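Local structure of periplasmic cell division protein (SufI) (Aquifex aeolicus, 6SYY) at residues D129-Y134 with E412-G417; I150-T155 with R381-T386; K208-D211 with Q215-Y218; W275-G278 with G282-D285; G392-R397 with F431-G436. The protein probably acts as a copper-dependent oxidoreductase of the multicopper oxidase (laccase-like) family, using a mononuclear copper and a trinuclear copper cluster. One frame throughout, in Å; residues are numbered along the deposited sequence.

Contact 1 of 5, residues D129-Y134 with E412-G417; sequences DGHPYY and ETWEDG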
# COMPACT_ATOMS: atom_id res chain seq x y z
N ASP A 129 -1.82 8.00 14.22
CA ASP A 129 -2.02 7.51 12.86
C ASP A 129 -1.07 8.15 11.85
O ASP A 129 -0.77 7.54 10.82
CB ASP A 129 -3.47 7.75 12.43
CG ASP A 129 -3.74 7.33 11.00
OD1 ASP A 129 -3.48 6.16 10.65
OD2 ASP A 129 -4.23 8.18 10.21
N GLY A 130 -0.58 9.36 12.13
CA GLY A 130 0.29 10.04 11.20
C GLY A 130 -0.45 11.02 10.31
O GLY A 130 -0.32 10.98 9.08
N HIS A 131 -1.23 11.89 10.92
CA HIS A 131 -1.98 12.91 10.20
C HIS A 131 -1.08 14.11 9.90
O HIS A 131 -0.19 14.43 10.69
CB HIS A 131 -3.19 13.34 11.02
CG HIS A 131 -4.17 14.19 10.27
ND1 HIS A 131 -3.97 15.53 10.03
CD2 HIS A 131 -5.37 13.88 9.71
CE1 HIS A 131 -4.99 16.01 9.34
NE2 HIS A 131 -5.86 15.03 9.14
N PRO A 132 -1.29 14.78 8.76
CA PRO A 132 -0.42 15.92 8.42
C PRO A 132 -0.40 17.03 9.46
O PRO A 132 0.60 17.74 9.55
CB PRO A 132 -1.01 16.41 7.09
CG PRO A 132 -1.70 15.24 6.52
CD PRO A 132 -2.22 14.45 7.67
N TYR A 133 -1.48 17.20 10.24
CA TYR A 133 -1.49 18.24 11.27
C TYR A 133 -0.35 18.05 12.27
O TYR A 133 0.12 19.02 12.85
CB TYR A 133 -2.82 18.24 12.03
CG TYR A 133 -4.03 18.65 11.21
CD1 TYR A 133 -3.88 19.34 10.02
CD2 TYR A 133 -5.31 18.35 11.64
CE1 TYR A 133 -4.98 19.72 9.27
CE2 TYR A 133 -6.42 18.72 10.90
CZ TYR A 133 -6.25 19.40 9.72
OH TYR A 133 -7.35 19.77 8.97
N TYR A 134 0.09 16.81 12.47
CA TYR A 134 1.08 16.47 13.48
C TYR A 134 2.49 16.39 12.93
O TYR A 134 3.41 16.00 13.67
CB TYR A 134 0.70 15.14 14.15
CG TYR A 134 -0.49 15.28 15.05
CD1 TYR A 134 -0.39 15.93 16.27
CD2 TYR A 134 -1.73 14.78 14.67
CE1 TYR A 134 -1.48 16.07 17.10
CE2 TYR A 134 -2.83 14.92 15.49
CZ TYR A 134 -2.70 15.57 16.71
OH TYR A 134 -3.79 15.72 17.54
N GLU A 412 -14.32 20.25 -3.22
CA GLU A 412 -13.37 20.82 -2.28
C GLU A 412 -11.99 20.19 -2.45
O GLU A 412 -11.86 19.04 -2.88
CB GLU A 412 -13.85 20.63 -0.84
CG GLU A 412 -15.23 21.18 -0.58
CD GLU A 412 -15.49 21.44 0.89
OE1 GLU A 412 -15.21 20.53 1.70
OE2 GLU A 412 -15.96 22.54 1.23
N THR A 413 -10.97 20.96 -2.10
CA THR A 413 -9.62 20.45 -1.94
C THR A 413 -9.17 20.68 -0.51
O THR A 413 -9.88 21.30 0.29
CB THR A 413 -8.62 21.11 -2.91
OG1 THR A 413 -8.36 22.46 -2.48
CG2 THR A 413 -9.17 21.14 -4.33
N TRP A 414 -7.99 20.15 -0.19
CA TRP A 414 -7.42 20.35 1.14
C TRP A 414 -7.32 21.83 1.47
O TRP A 414 -7.62 22.25 2.59
CB TRP A 414 -6.05 19.67 1.21
CG TRP A 414 -5.45 19.59 2.58
CD1 TRP A 414 -4.35 20.26 3.04
CD2 TRP A 414 -5.90 18.79 3.68
NE1 TRP A 414 -4.09 19.93 4.35
CE2 TRP A 414 -5.03 19.03 4.77
CE3 TRP A 414 -6.96 17.89 3.85
CZ2 TRP A 414 -5.19 18.40 6.00
CZ3 TRP A 414 -7.12 17.27 5.09
CH2 TRP A 414 -6.24 17.53 6.14
N GLU A 415 -6.95 22.65 0.48
CA GLU A 415 -6.78 24.08 0.69
C GLU A 415 -8.10 24.82 0.87
O GLU A 415 -8.08 26.05 1.00
CB GLU A 415 -6.01 24.68 -0.50
CG GLU A 415 -5.12 23.69 -1.24
CD GLU A 415 -4.02 23.11 -0.36
OE1 GLU A 415 -3.60 23.79 0.60
OE2 GLU A 415 -3.59 21.97 -0.63
N ASP A 416 -9.23 24.12 0.89
CA ASP A 416 -10.55 24.74 1.06
C ASP A 416 -11.02 24.63 2.51
O ASP A 416 -12.13 24.17 2.79
CB ASP A 416 -11.55 24.10 0.11
CG ASP A 416 -11.32 24.49 -1.33
OD1 ASP A 416 -11.29 25.70 -1.63
OD2 ASP A 416 -11.15 23.59 -2.18
N GLY A 417 -10.18 25.05 3.45
CA GLY A 417 -10.54 25.10 4.85
C GLY A 417 -9.95 24.01 5.71
O GLY A 417 -10.02 24.11 6.94
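Trp414 pushes its six-membered ring up to His131 and Tyr133, and the three form a small aromatic cluster where a loop of the first cupredoxin-like domain meets one of the third. The tight part is this cluster. Tyr133 CE1 lies 3.5 Å from Trp414 CZ2, the two rings inclined at 34°. His131 and Trp414 approach each other from opposite directions, with His131 CE1 at the indole edge, 3.8 Å from Trp414 CH2. Trp414 gets there because its CG is anti to the backbone N (chi1 -170°), which carries the indole across. Leu506, from strand 503-509, packs on both His131 and Trp414. The other side is looser: residues 413-416 make a type I turn in which Glu415 is exposed and Asp416 partly so, though Asp416 OD2 still holds it through Thr413 N (2.6 Å) and Thr413 OG1. Tyr133 is partly exposed too, its OH held by Tyr418 O and Asn522. Near the copper site, Asp129 OD2 is hydrogen-bonded to ND1 of the ligand His456. The His131 imidazole is fixed at both nitrogens, by Asn522 OD1 at NE2 and Tyr133 N at ND1, the latter bond 3.0 Å, nearly straight and close to the ring plane.

Contact 2 of 5, residues I150-T155 with R381-T386; sequences IDRSGT and RLSEVT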
# COMPACT_ATOMS: atom_id res chain seq x y z
N ILE A 150 -4.78 -3.81 16.36
CA ILE A 150 -6.05 -4.52 16.33
C ILE A 150 -6.42 -4.96 14.92
O ILE A 150 -7.54 -5.42 14.69
CB ILE A 150 -7.18 -3.67 16.95
CG1 ILE A 150 -7.38 -2.39 16.14
CG2 ILE A 150 -6.87 -3.36 18.40
CD1 ILE A 150 -8.48 -1.49 16.69
N ASP A 151 -5.50 -4.84 13.97
CA ASP A 151 -5.76 -5.21 12.59
C ASP A 151 -5.49 -6.70 12.36
O ASP A 151 -4.75 -7.35 13.10
CB ASP A 151 -4.91 -4.37 11.65
CG ASP A 151 -5.46 -2.97 11.48
OD1 ASP A 151 -6.50 -2.82 10.80
OD2 ASP A 151 -4.87 -2.02 12.04
N ARG A 152 -6.11 -7.24 11.31
CA ARG A 152 -5.90 -8.62 10.93
C ARG A 152 -4.53 -8.79 10.29
O ARG A 152 -3.97 -7.86 9.72
CB ARG A 152 -6.98 -9.07 9.95
CG ARG A 152 -8.37 -8.65 10.35
CD ARG A 152 -9.38 -8.90 9.25
NE ARG A 152 -9.58 -10.33 8.99
CZ ARG A 152 -9.40 -10.91 7.81
NH1 ARG A 152 -9.01 -10.19 6.76
NH2 ARG A 152 -9.62 -12.20 7.67
N SER A 153 -4.00 -10.01 10.39
CA SER A 153 -2.71 -10.31 9.79
C SER A 153 -2.74 -9.99 8.31
O SER A 153 -3.76 -10.16 7.64
CB SER A 153 -2.34 -11.77 10.00
OG SER A 153 -3.25 -12.63 9.32
N GLY A 154 -1.62 -9.51 7.79
CA GLY A 154 -1.54 -9.15 6.39
C GLY A 154 -0.37 -8.22 6.15
O GLY A 154 0.52 -8.06 6.99
N THR A 155 -0.39 -7.61 4.97
CA THR A 155 0.69 -6.75 4.50
C THR A 155 0.26 -5.29 4.60
O THR A 155 -0.70 -4.87 3.95
CB THR A 155 1.07 -7.08 3.06
OG1 THR A 155 1.45 -8.46 2.98
CG2 THR A 155 2.22 -6.20 2.60
N ARG A 381 -9.65 -22.93 3.09
CA ARG A 381 -10.08 -21.72 3.79
C ARG A 381 -8.88 -20.99 4.38
O ARG A 381 -7.92 -21.62 4.85
CB ARG A 381 -11.10 -22.06 4.88
CG ARG A 381 -12.55 -22.03 4.38
CD ARG A 381 -13.48 -22.90 5.22
NE ARG A 381 -13.18 -24.33 5.06
CZ ARG A 381 -13.91 -25.31 5.59
NH1 ARG A 381 -14.99 -25.03 6.31
NH2 ARG A 381 -13.56 -26.57 5.39
N LEU A 382 -8.94 -19.66 4.35
CA LEU A 382 -7.87 -18.80 4.83
C LEU A 382 -8.22 -18.04 6.10
O LEU A 382 -7.36 -17.89 6.98
CB LEU A 382 -7.48 -17.78 3.75
CG LEU A 382 -6.94 -18.33 2.44
CD1 LEU A 382 -6.97 -17.27 1.35
CD2 LEU A 382 -5.52 -18.85 2.65
N SER A 383 -9.45 -17.56 6.22
CA SER A 383 -9.86 -16.73 7.35
C SER A 383 -11.36 -16.50 7.26
O SER A 383 -12.02 -16.96 6.32
CB SER A 383 -9.12 -15.39 7.37
OG SER A 383 -9.55 -14.59 6.28
N GLU A 384 -11.89 -15.77 8.23
CA GLU A 384 -13.28 -15.35 8.23
C GLU A 384 -13.34 -13.87 7.88
O GLU A 384 -12.76 -13.04 8.58
CB GLU A 384 -13.94 -15.61 9.59
CG GLU A 384 -14.01 -17.08 9.96
CD GLU A 384 -14.80 -17.90 8.96
OE1 GLU A 384 -15.78 -17.36 8.40
OE2 GLU A 384 -14.45 -19.07 8.72
N VAL A 385 -14.00 -13.56 6.78
CA VAL A 385 -14.31 -12.18 6.40
C VAL A 385 -15.81 -12.01 6.59
O VAL A 385 -16.61 -12.50 5.79
CB VAL A 385 -13.88 -11.87 4.97
CG1 VAL A 385 -14.15 -10.40 4.65
CG2 VAL A 385 -12.42 -12.20 4.76
N THR A 386 -16.20 -11.34 7.67
CA THR A 386 -17.61 -11.15 7.96
C THR A 386 -18.18 -10.05 7.08
O THR A 386 -17.67 -8.93 7.10
CB THR A 386 -17.80 -10.80 9.43
OG1 THR A 386 -17.11 -11.75 10.25
CG2 THR A 386 -19.28 -10.80 9.79
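Arg152 reaches Ser383 with one guanidinium nitrogen, and the polar contact rests on that. NH2 lies 2.8 Å from Ser383 OG, which sits at the guanidinium edge and near its plane, but the N-H...O angle of 129° makes the bond a weak one. Ser383 OG has a stronger partner in Leu284 O. On the arginine, NH1 is taken up by two backbone carbonyls, Gly281 O and Leu283 O, so the group is gripped on both terminal nitrogens and its rotation is largely fixed. The side chain comes to this spot through a bend at chi3 (67°), which swings the guanidinium across toward the 381-386 backbone. Here three parts of the multicopper oxidase fold come together: Arg152 stands just ahead of strand 154-160 of the first cupredoxin-like domain, its carbonyl partners belong to the hairpin 270-290 of the second, and residues 381-386 are in the connection running from strand 361-370 to strand 394-402 of the third. The remaining contacts are van der Waals approaches to the same nitrogen: Val385 CG2 stands 4.0 Å from Arg152 NH2, and Ser383 CB comes to 3.2 Å from it. Trp477 touches both Arg152 and Val385. Toward solvent the order fades: Glu384 is exposed and poorly ordered, with its carboxylate leading away from Arg152.

Contact 3 of 5, residues K208-D211 with Q215-Y218; sequences KTFD and QLVY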
# COMPACT_ATOMS: atom_id res chain seq x y z
N LYS A 208 10.88 4.43 -11.03
CA LYS A 208 11.72 5.59 -10.75
C LYS A 208 12.50 5.95 -12.01
O LYS A 208 12.63 5.15 -12.94
CB LYS A 208 12.67 5.34 -9.57
CG LYS A 208 11.93 5.20 -8.24
CD LYS A 208 12.85 5.18 -7.02
CE LYS A 208 12.00 5.10 -5.74
NZ LYS A 208 12.79 4.82 -4.52
N THR A 209 13.03 7.17 -12.02
CA THR A 209 13.80 7.69 -13.15
C THR A 209 15.15 8.17 -12.64
O THR A 209 15.23 8.90 -11.65
CB THR A 209 13.05 8.84 -13.83
OG1 THR A 209 11.79 8.37 -14.31
CG2 THR A 209 13.85 9.39 -14.99
N PHE A 210 16.22 7.76 -13.34
CA PHE A 210 17.59 8.08 -12.97
C PHE A 210 18.25 8.90 -14.06
O PHE A 210 18.03 8.65 -15.25
CB PHE A 210 18.41 6.82 -12.74
CG PHE A 210 17.88 5.93 -11.66
CD1 PHE A 210 18.38 6.02 -10.37
CD2 PHE A 210 16.88 5.01 -11.93
CE1 PHE A 210 17.90 5.20 -9.37
CE2 PHE A 210 16.39 4.19 -10.93
CZ PHE A 210 16.90 4.29 -9.65
N ASP A 211 19.07 9.88 -13.66
CA ASP A 211 19.87 10.63 -14.62
C ASP A 211 21.15 9.85 -14.92
O ASP A 211 21.32 8.70 -14.51
CB ASP A 211 20.15 12.04 -14.10
CG ASP A 211 21.04 12.05 -12.87
OD1 ASP A 211 21.22 10.99 -12.24
OD2 ASP A 211 21.55 13.14 -12.52
N GLN A 215 21.44 9.65 -10.01
CA GLN A 215 20.58 10.39 -9.10
C GLN A 215 19.13 10.32 -9.58
O GLN A 215 18.86 10.20 -10.78
CB GLN A 215 21.03 11.85 -8.98
CG GLN A 215 22.43 12.01 -8.40
CD GLN A 215 22.61 11.33 -7.05
OE1 GLN A 215 21.65 11.17 -6.29
NE2 GLN A 215 23.84 10.93 -6.76
N LEU A 216 18.21 10.39 -8.63
CA LEU A 216 16.79 10.30 -8.95
C LEU A 216 16.30 11.59 -9.58
O LEU A 216 16.75 12.68 -9.24
CB LEU A 216 15.97 9.98 -7.70
CG LEU A 216 16.19 8.58 -7.12
CD1 LEU A 216 15.60 8.47 -5.73
CD2 LEU A 216 15.60 7.52 -8.05
N VAL A 217 15.37 11.44 -10.52
CA VAL A 217 14.73 12.56 -11.19
C VAL A 217 13.25 12.55 -10.82
O VAL A 217 12.55 11.57 -11.09
CB VAL A 217 14.92 12.49 -12.72
CG1 VAL A 217 14.35 13.72 -13.38
CG2 VAL A 217 16.40 12.30 -13.05
N TYR A 218 12.79 13.62 -10.20
CA TYR A 218 11.39 13.75 -9.78
C TYR A 218 10.81 14.98 -10.47
O TYR A 218 10.94 16.10 -9.98
CB TYR A 218 11.27 13.86 -8.26
CG TYR A 218 9.83 13.90 -7.77
CD1 TYR A 218 8.99 12.80 -7.94
CD2 TYR A 218 9.32 15.02 -7.14
CE1 TYR A 218 7.68 12.83 -7.51
CE2 TYR A 218 8.00 15.06 -6.69
CZ TYR A 218 7.19 13.96 -6.88
OH TYR A 218 5.88 13.98 -6.44
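Phe210 and Leu216 form a single backbone bridge, CA atoms 4.7 Å apart, framed by hydrogen bonds from Val217 N to Thr209 O (2.8 Å) and from Asp211 N to Gln215 O (2.9 Å). Of the side chains, Phe210 and Leu216 run side by side in the same direction, and Leu216 CD2 sits over one face of the phenyl ring in a CH-pi contact, 4.0 Å from the centroid. The same methyl meets the aliphatic chain of Lys208 at CD. On the other side, Val217 touches Thr209 through CB against CG2, and its CG2 leans on Asp211. This is a hairpin-like reversal just past strand 200-208 of the second cupredoxin-like domain, and it rests against the first: Leu216 packs on Tyr171 and Tyr172 of helix 166-172 and on Thr80 and Met82 of strand 80-86. Asp211 closes the turn. With CG placed between its backbone N and carbonyl carbon (chi1 66°), it brings OD1 to 2.6 Å from Gln215 N, although the bond is bent, 134° at the hydrogen. Asp211 OD1 and Gln215 O are close, 2.9 Å, without being bonded, each drawn in by a backbone N-H of the other residue. Asp211 OD2 is bonded to Ser213 OG, while the Gln215 side chain leads away from Asp211, and its OE1 accepts a hydrogen bond from Asp81 N.

Contact 4 of 5, residues W275-G278 with G282-D285; sequences WVIG and GLLD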
# COMPACT_ATOMS: atom_id res chain seq x y z
N TRP A 275 -2.93 -17.49 -7.12
CA TRP A 275 -4.08 -17.28 -6.24
C TRP A 275 -3.92 -16.01 -5.43
O TRP A 275 -2.90 -15.82 -4.76
CB TRP A 275 -4.26 -18.46 -5.29
CG TRP A 275 -4.60 -19.73 -5.98
CD1 TRP A 275 -5.85 -20.26 -6.14
CD2 TRP A 275 -3.69 -20.64 -6.60
NE1 TRP A 275 -5.77 -21.45 -6.83
CE2 TRP A 275 -4.45 -21.70 -7.13
CE3 TRP A 275 -2.30 -20.65 -6.78
CZ2 TRP A 275 -3.88 -22.77 -7.80
CZ3 TRP A 275 -1.73 -21.71 -7.45
CH2 TRP A 275 -2.52 -22.76 -7.95
N VAL A 276 -4.93 -15.15 -5.47
CA VAL A 276 -5.03 -14.06 -4.51
C VAL A 276 -5.47 -14.65 -3.18
O VAL A 276 -6.49 -15.33 -3.10
CB VAL A 276 -6.02 -12.99 -4.99
CG1 VAL A 276 -6.17 -11.90 -3.94
CG2 VAL A 276 -5.58 -12.41 -6.32
N ILE A 277 -4.68 -14.41 -2.14
CA ILE A 277 -5.06 -14.86 -0.81
C ILE A 277 -5.30 -13.72 0.17
O ILE A 277 -5.95 -13.93 1.20
CB ILE A 277 -4.02 -15.84 -0.23
CG1 ILE A 277 -2.65 -15.16 -0.09
CG2 ILE A 277 -3.95 -17.11 -1.08
CD1 ILE A 277 -1.72 -15.86 0.88
N GLY A 278 -4.83 -12.51 -0.12
CA GLY A 278 -5.01 -11.41 0.81
C GLY A 278 -4.97 -10.08 0.11
O GLY A 278 -4.43 -9.94 -0.99
N GLY A 282 -5.96 -7.81 5.01
CA GLY A 282 -5.67 -9.16 5.45
C GLY A 282 -6.18 -10.22 4.50
O GLY A 282 -6.43 -9.99 3.31
N LEU A 283 -6.33 -11.43 5.05
CA LEU A 283 -6.61 -12.60 4.24
C LEU A 283 -8.05 -12.59 3.74
O LEU A 283 -8.96 -12.15 4.45
CB LEU A 283 -6.36 -13.88 5.05
CG LEU A 283 -4.91 -14.17 5.46
CD1 LEU A 283 -4.86 -15.13 6.64
CD2 LEU A 283 -4.11 -14.73 4.28
N LEU A 284 -8.25 -13.09 2.52
CA LEU A 284 -9.59 -13.40 2.04
C LEU A 284 -10.12 -14.64 2.76
O LEU A 284 -9.42 -15.29 3.53
CB LEU A 284 -9.59 -13.62 0.53
CG LEU A 284 -9.08 -12.47 -0.33
CD1 LEU A 284 -9.15 -12.84 -1.79
CD2 LEU A 284 -9.89 -11.22 -0.07
N ASP A 285 -11.38 -14.97 2.48
CA ASP A 285 -11.96 -16.15 3.10
C ASP A 285 -11.36 -17.43 2.51
O ASP A 285 -11.03 -18.36 3.25
CB ASP A 285 -13.49 -16.14 2.94
CG ASP A 285 -13.93 -16.04 1.48
OD1 ASP A 285 -13.24 -15.35 0.69
OD2 ASP A 285 -14.95 -16.65 1.12
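Leu284 and Leu283 flank the peptide group that joins Ile277 to Gly278, the flat group on which this contact turns; no aromatic ring takes part. Over one face lies the Leu284 side chain, CG 3.8 Å from Ile277 O. On the opposite side of the plane, out beyond the oxygen, is Leu283 CD2, 3.7 Å from Ile277 O. The carbonyl end receives Leu284 N at 2.8 Å, from a direction tilted 33° out of the peptide plane, while Leu283 CA, closer to that plane, adds a CA-H...O contact to the same oxygen. Outside the peptide, Leu284 CD1 meets Val276 CG1 at 3.8 Å, and Ile277 and Leu283 touch more distantly through their terminal methyls.

Gly278 and Leu283 form an antiparallel non-hydrogen-bonded pair near the turn of the hairpin made by strands 270-279 and 282-290, whose short segments run at 133° to each other, well short of straight antiparallel. Having no side chain, Gly278 can bring its CA to 3.2 Å from Gly282 O and to 4.0 Å from Leu283 CA. Ile277 and Gly278 together face Asp302 of strand 300-306, a classic beta bulge. At Asp285 the chain turns a corner. The chemistry is thus backbone hydrogen bonding wrapped in aliphatic side chains: all six touching residues are buried, and the one hydrogen bond between the segments lies among the side chains of Leu284 and Leu283, on opposite sides of the Ile277-Gly278 peptide plane.

Contact 5 of 5, residues G392-R397 with F431-G436; sequences GAQVQR and FEQNNG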
# COMPACT_ATOMS: atom_id res chain seq x y z
N GLY A 392 -30.23 -0.25 6.24
CA GLY A 392 -30.39 0.98 6.99
C GLY A 392 -29.13 1.79 7.18
O GLY A 392 -29.07 2.62 8.09
N ALA A 393 -28.12 1.58 6.34
CA ALA A 393 -26.88 2.34 6.44
C ALA A 393 -27.03 3.71 5.79
O ALA A 393 -27.82 3.90 4.86
CB ALA A 393 -25.74 1.58 5.77
N GLN A 394 -26.27 4.67 6.30
CA GLN A 394 -26.21 5.99 5.68
C GLN A 394 -25.36 5.93 4.42
O GLN A 394 -24.35 5.22 4.37
CB GLN A 394 -25.65 7.03 6.65
CG GLN A 394 -26.46 7.21 7.92
CD GLN A 394 -25.89 8.29 8.81
OE1 GLN A 394 -25.17 9.18 8.34
NE2 GLN A 394 -26.21 8.23 10.10
N VAL A 395 -25.77 6.68 3.41
CA VAL A 395 -25.01 6.79 2.17
C VAL A 395 -24.28 8.13 2.17
O VAL A 395 -24.86 9.17 2.51
CB VAL A 395 -25.93 6.67 0.94
CG1 VAL A 395 -25.11 6.80 -0.34
CG2 VAL A 395 -26.68 5.35 0.97
N GLN A 396 -23.01 8.09 1.80
CA GLN A 396 -22.19 9.29 1.65
C GLN A 396 -21.64 9.27 0.24
O GLN A 396 -20.80 8.42 -0.10
CB GLN A 396 -21.07 9.30 2.69
CG GLN A 396 -20.64 10.69 3.13
CD GLN A 396 -21.77 11.45 3.79
OE1 GLN A 396 -22.14 11.18 4.93
NE2 GLN A 396 -22.32 12.42 3.07
N ARG A 397 -22.12 10.18 -0.61
CA ARG A 397 -21.68 10.24 -2.00
C ARG A 397 -20.46 11.15 -2.11
O ARG A 397 -20.52 12.33 -1.76
CB ARG A 397 -22.79 10.72 -2.93
CG ARG A 397 -22.31 10.89 -4.36
CD ARG A 397 -23.47 11.07 -5.30
NE ARG A 397 -24.31 12.19 -4.89
CZ ARG A 397 -25.54 12.39 -5.36
NH1 ARG A 397 -26.05 11.55 -6.24
NH2 ARG A 397 -26.25 13.43 -4.94
N PHE A 431 -17.58 15.15 6.21
CA PHE A 431 -18.78 14.59 6.80
C PHE A 431 -18.42 14.02 8.16
O PHE A 431 -17.25 13.79 8.47
CB PHE A 431 -19.41 13.51 5.90
CG PHE A 431 -18.54 12.31 5.69
CD1 PHE A 431 -17.63 12.27 4.65
CD2 PHE A 431 -18.63 11.21 6.53
CE1 PHE A 431 -16.82 11.17 4.45
CE2 PHE A 431 -17.82 10.11 6.34
CZ PHE A 431 -16.92 10.09 5.30
N GLU A 432 -19.45 13.77 8.96
CA GLU A 432 -19.28 13.31 10.33
C GLU A 432 -20.19 12.12 10.57
O GLU A 432 -21.33 12.10 10.08
CB GLU A 432 -19.58 14.44 11.32
CG GLU A 432 -19.43 14.07 12.78
CD GLU A 432 -19.63 15.26 13.69
OE1 GLU A 432 -19.58 16.41 13.19
OE2 GLU A 432 -19.83 15.07 14.91
N GLN A 433 -19.70 11.14 11.32
CA GLN A 433 -20.46 9.95 11.66
C GLN A 433 -20.35 9.68 13.15
O GLN A 433 -19.42 10.13 13.82
CB GLN A 433 -19.98 8.72 10.87
CG GLN A 433 -19.99 8.89 9.36
CD GLN A 433 -21.40 9.04 8.80
OE1 GLN A 433 -22.38 8.71 9.45
NE2 GLN A 433 -21.49 9.54 7.57
N ASN A 434 -21.33 8.95 13.68
CA ASN A 434 -21.26 8.47 15.05
C ASN A 434 -20.53 7.14 15.10
O ASN A 434 -20.55 6.36 14.14
CB ASN A 434 -22.66 8.31 15.64
CG ASN A 434 -23.30 9.64 15.98
OD1 ASN A 434 -22.62 10.56 16.42
ND2 ASN A 434 -24.61 9.74 15.78
N ASN A 435 -19.87 6.89 16.22
CA ASN A 435 -19.15 5.63 16.40
C ASN A 435 -20.11 4.46 16.26
O ASN A 435 -21.17 4.42 16.89
CB ASN A 435 -18.47 5.61 17.77
CG ASN A 435 -17.50 4.45 17.92
OD1 ASN A 435 -17.26 3.70 16.98
ND2 ASN A 435 -16.94 4.31 19.11
N GLY A 436 -19.75 3.50 15.40
CA GLY A 436 -20.60 2.37 15.12
C GLY A 436 -21.48 2.51 13.90
O GLY A 436 -22.15 1.54 13.52
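Gln396 lays its CG over one face of the Phe431 ring, 3.8 Å from the centroid and only 16° off the ring normal, a clean CH-pi contact. The amide that follows keeps close to the same orientation, its plane 19° from that of the ring, and its CD comes 3.8 Å from Phe431 CB. A bend at chi2 (61°) folds the glutamine over the phenyl in this way. Gln433 stands next to both: its CG is at the edge of the Phe431 ring, in the plane, and its side chain slides past Gln396 in the opposite direction, so that its carboxamide gathers with those of Gln396 and Gln394. The 394-396 side is the more open: Gln394 is exposed and Gln396 partly so, whereas Phe431 and Gln433 are buried. One shell out, Tyr523 of strand 520-525 lies nearly parallel to Phe431, and the Phe431 backbone bonds to Arg524. On the other strand, Gln394 and Gln396 are held by backbone bonds to Val438, Ile440 and Glu442 of strand 437-445. Strand 394-402 pairs with 437-445 and strand 432-433 with 520-525, in two different sheets. The Gln396 and Phe431 CA atoms are 8.1 Å apart, and the side chains between them fill the edge of the two-sheet beta sandwich of the third cupredoxin-like domain.

Contacts 2 and 4 are neighbours, centres about 8 Å apart, and they touch: Leu382 N meets the carbonyl of Asp285, so polar groups of contact 2 take up backbone carbonyls of the strand in contact 4. Every touching residue of contact 4 is buried, and its side chains are aliphatic; contact 2, with exposed Glu384, is a thin polar link. Contacts 3 and 4 both lie within the second domain, about 35 Å apart between centres, one a turn by strand 200-208, the other a bulged hairpin. Contact 5 lies within the third domain, while contact 1 joins that domain to the first: contact 1 is aromatic, buried and close to copper, contact 5 is amide-rich and nearer the surface.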